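TRNA uridine(34) acetyltransferase (Methanocaldococcus infernus, PDB 6IA8) converts the wobble uridine of tRNA to 5-carboxymethyluridine, using acetyl-CoA, S-adenosylmethionine and a [4Fe-4S] cluster. Local coordinates at residues Ser252-Pro257 / Met284-Pro289. Residues are numbered along the deposited sequence; the frame is centred on the assembly and turned at random.
Sequences SYHLMP and MVKIYP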
loop_
_atom_site.group_PDB
_atom_site.type_symbol
_atom_site.label_atom_id
_atom_site.label_comp_id
_atom_site.label_asym_id
_atom_site.label_seq_id
_atom_site.Cartn_x
_atom_site.Cartn_y
_atom_site.Cartn_z
ATOM N N SER A 252 -0.326 0.706 5.264
ATOM C CA SER A 252 -0.832 1.925 4.656
ATOM C C SER A 252 -1.823 2.607 5.590
ATOM O O SER A 252 -2.606 1.937 6.273
ATOM C CB SER A 252 -1.532 1.594 3.312
ATOM O OG SER A 252 -2.176 2.736 2.800
ATOM N N TYR A 253 -1.802 3.937 5.598
ATOM C CA TYR A 253 -2.722 4.738 6.395
ATOM C C TYR A 253 -3.643 5.513 5.459
ATOM O O TYR A 253 -3.164 6.255 4.589
ATOM C CB TYR A 253 -2.010 5.766 7.272
ATOM C CG TYR A 253 -1.262 5.305 8.484
ATOM C CD1 TYR A 253 -1.181 3.960 8.833
ATOM C CD2 TYR A 253 -0.652 6.249 9.317
ATOM C CE1 TYR A 253 -0.514 3.566 9.992
ATOM C CE2 TYR A 253 0.016 5.879 10.449
ATOM C CZ TYR A 253 0.093 4.546 10.800
ATOM O OH TYR A 253 0.802 4.265 11.969
ATOM N N HIS A 254 -4.957 5.361 5.644
ATOM C CA HIS A 254 -5.909 6.285 5.040
ATOM C C HIS A 254 -6.049 7.485 5.970
ATOM O O HIS A 254 -6.381 7.323 7.142
ATOM C CB HIS A 254 -7.256 5.614 4.791
ATOM C CG HIS A 254 -8.211 6.479 4.043
ATOM N ND1 HIS A 254 -9.039 7.391 4.668
ATOM C CD2 HIS A 254 -8.464 6.582 2.719
ATOM C CE1 HIS A 254 -9.774 8.003 3.757
ATOM N NE2 HIS A 254 -9.439 7.535 2.567
ATOM N N LEU A 255 -5.777 8.681 5.453
ATOM C CA LEU A 255 -5.767 9.906 6.248
ATOM C C LEU A 255 -6.680 10.951 5.619
ATOM O O LEU A 255 -6.737 11.080 4.393
ATOM C CB LEU A 255 -4.349 10.483 6.384
ATOM C CG LEU A 255 -3.317 9.565 7.022
ATOM C CD1 LEU A 255 -1.899 10.065 6.782
ATOM C CD2 LEU A 255 -3.609 9.442 8.537
ATOM N N MET A 256 -7.400 11.691 6.464
ATOM C CA MET A 256 -8.389 12.662 5.998
ATOM C C MET A 256 -8.085 14.044 6.556
ATOM O O MET A 256 -8.513 14.377 7.676
ATOM C CB MET A 256 -9.799 12.232 6.396
ATOM C CG MET A 256 -10.425 11.173 5.511
ATOM S SD MET A 256 -12.216 11.160 5.722
ATOM C CE MET A 256 -12.357 10.851 7.462
ATOM N N PRO A 257 -7.386 14.893 5.809
ATOM C CA PRO A 257 -7.270 16.298 6.219
ATOM C C PRO A 257 -8.652 16.939 6.307
ATOM O O PRO A 257 -9.594 16.548 5.609
ATOM C CB PRO A 257 -6.425 16.940 5.109
ATOM C CG PRO A 257 -5.769 15.784 4.401
ATOM C CD PRO A 257 -6.740 14.625 4.514
ATOM N N MET A 284 2.942 3.645 3.350
ATOM C CA MET A 284 2.114 4.204 2.296
ATOM C C MET A 284 1.043 5.026 2.981
ATOM O O MET A 284 0.644 4.713 4.109
ATOM C CB MET A 284 1.519 3.077 1.423
ATOM C CG MET A 284 0.536 3.502 0.399
ATOM S SD MET A 284 -0.104 2.067 -0.495
ATOM C CE MET A 284 1.260 0.895 -0.420
ATOM N N VAL A 285 0.578 6.076 2.301
ATOM C CA VAL A 285 -0.545 6.854 2.808
ATOM C C VAL A 285 -1.494 7.137 1.659
ATOM O O VAL A 285 -1.058 7.326 0.523
ATOM C CB VAL A 285 -0.097 8.175 3.465
ATOM C CG1 VAL A 285 0.733 7.906 4.745
ATOM C CG2 VAL A 285 0.668 9.029 2.463
ATOM N N LYS A 286 -2.791 7.168 1.965
ATOM C CA LYS A 286 -3.859 7.513 1.030
ATOM C C LYS A 286 -4.558 8.729 1.621
ATOM O O LYS A 286 -5.061 8.659 2.750
ATOM C CB LYS A 286 -4.820 6.338 0.868
ATOM C CG LYS A 286 -5.962 6.587 -0.133
ATOM C CD LYS A 286 -7.010 5.464 -0.080
ATOM C CE LYS A 286 -6.863 4.461 -1.211
ATOM N NZ LYS A 286 -5.815 3.438 -0.960
ATOM N N ILE A 287 -4.471 9.869 0.927
ATOM C CA ILE A 287 -4.881 11.155 1.483
ATOM C C ILE A 287 -6.032 11.711 0.660
ATOM O O ILE A 287 -5.943 11.788 -0.568
ATOM C CB ILE A 287 -3.725 12.167 1.499
ATOM C CG1 ILE A 287 -2.542 11.630 2.301
ATOM C CG2 ILE A 287 -4.203 13.522 2.095
ATOM C CD1 ILE A 287 -1.265 12.408 2.017
ATOM N N TYR A 288 -7.102 12.134 1.330
ATOM C CA TYR A 288 -8.125 12.899 0.608
ATOM C C TYR A 288 -8.892 13.739 1.612
ATOM O O TYR A 288 -9.214 13.227 2.689
ATOM C CB TYR A 288 -9.105 12.015 -0.176
ATOM C CG TYR A 288 -9.741 12.773 -1.337
ATOM C CD1 TYR A 288 -9.092 12.860 -2.559
ATOM C CD2 TYR A 288 -10.965 13.442 -1.198
ATOM C CE1 TYR A 288 -9.629 13.556 -3.607
ATOM C CE2 TYR A 288 -11.529 14.139 -2.276
ATOM C CZ TYR A 288 -10.838 14.193 -3.464
ATOM O OH TYR A 288 -11.339 14.881 -4.538
ATOM N N PRO A 289 -9.209 14.999 1.313
ATOM C CA PRO A 289 -9.888 15.838 2.311
ATOM C C PRO A 289 -11.238 15.262 2.703
ATOM O O PRO A 289 -11.892 14.587 1.916
ATOM C CB PRO A 289 -10.045 17.189 1.609
ATOM C CG PRO A 289 -9.873 16.893 0.140
ATOM C CD PRO A 289 -8.906 15.733 0.077
#
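The carbonyl O of Lys286 takes the N-H of Leu255 in a nearly straight bond (N to O 2.8 Å, 172° at the hydrogen) and also receives the CA-H of His254, while lying over one face of the His254 ring. Tyr253 N to Met284 O, Lys286 N to Tyr253 O and Tyr288 N to Leu255 O complete the ladder of two parallel strands, the last one with its donor just past the end of strand 284-287.

On one face of the sheet, His254 and Lys286 lie obliquely across each other. CG of both is anti to the backbone N (chi1 -174° and -178°); in Lys286 chi2 is also extended, and its CD comes up to the ring edge in plane, 3.3 Å from His254 CD2. Lys286 then bends at chi3 and chi4 and its NZ forms a salt bridge with Glu214, while His254 ND1 hydrogen-bonds Gln218 OE1. An alanine at His254 would probably leave Gln218 OE1 without this mate and the lysine methylenes freer to shift. At the N-terminal end of this face, Ser252 OG lies 3.7 Å from Met284 CG.

On the face of Tyr253, Val285, Leu255 and Ile287 the side-chain contacts between the strands are apolar: Leu255 CD1 reaches Val285 CG1 at 4.0 Å, and just past the end of strand 250-255 Pro257 CG crosses Ile287 CG2 at about a right angle, 3.6 Å away.

Helix 264-276 connects the two strands as a beta-alpha-beta unit of the radical SAM core, a partial beta/alpha barrel of TIM type, and its Phe271 touches both Leu255 and Ile287. Helix 312-325 packs on Pro257, Ile287 and Pro289, and strand 212-218 pairs with the far edge of strand 250-255.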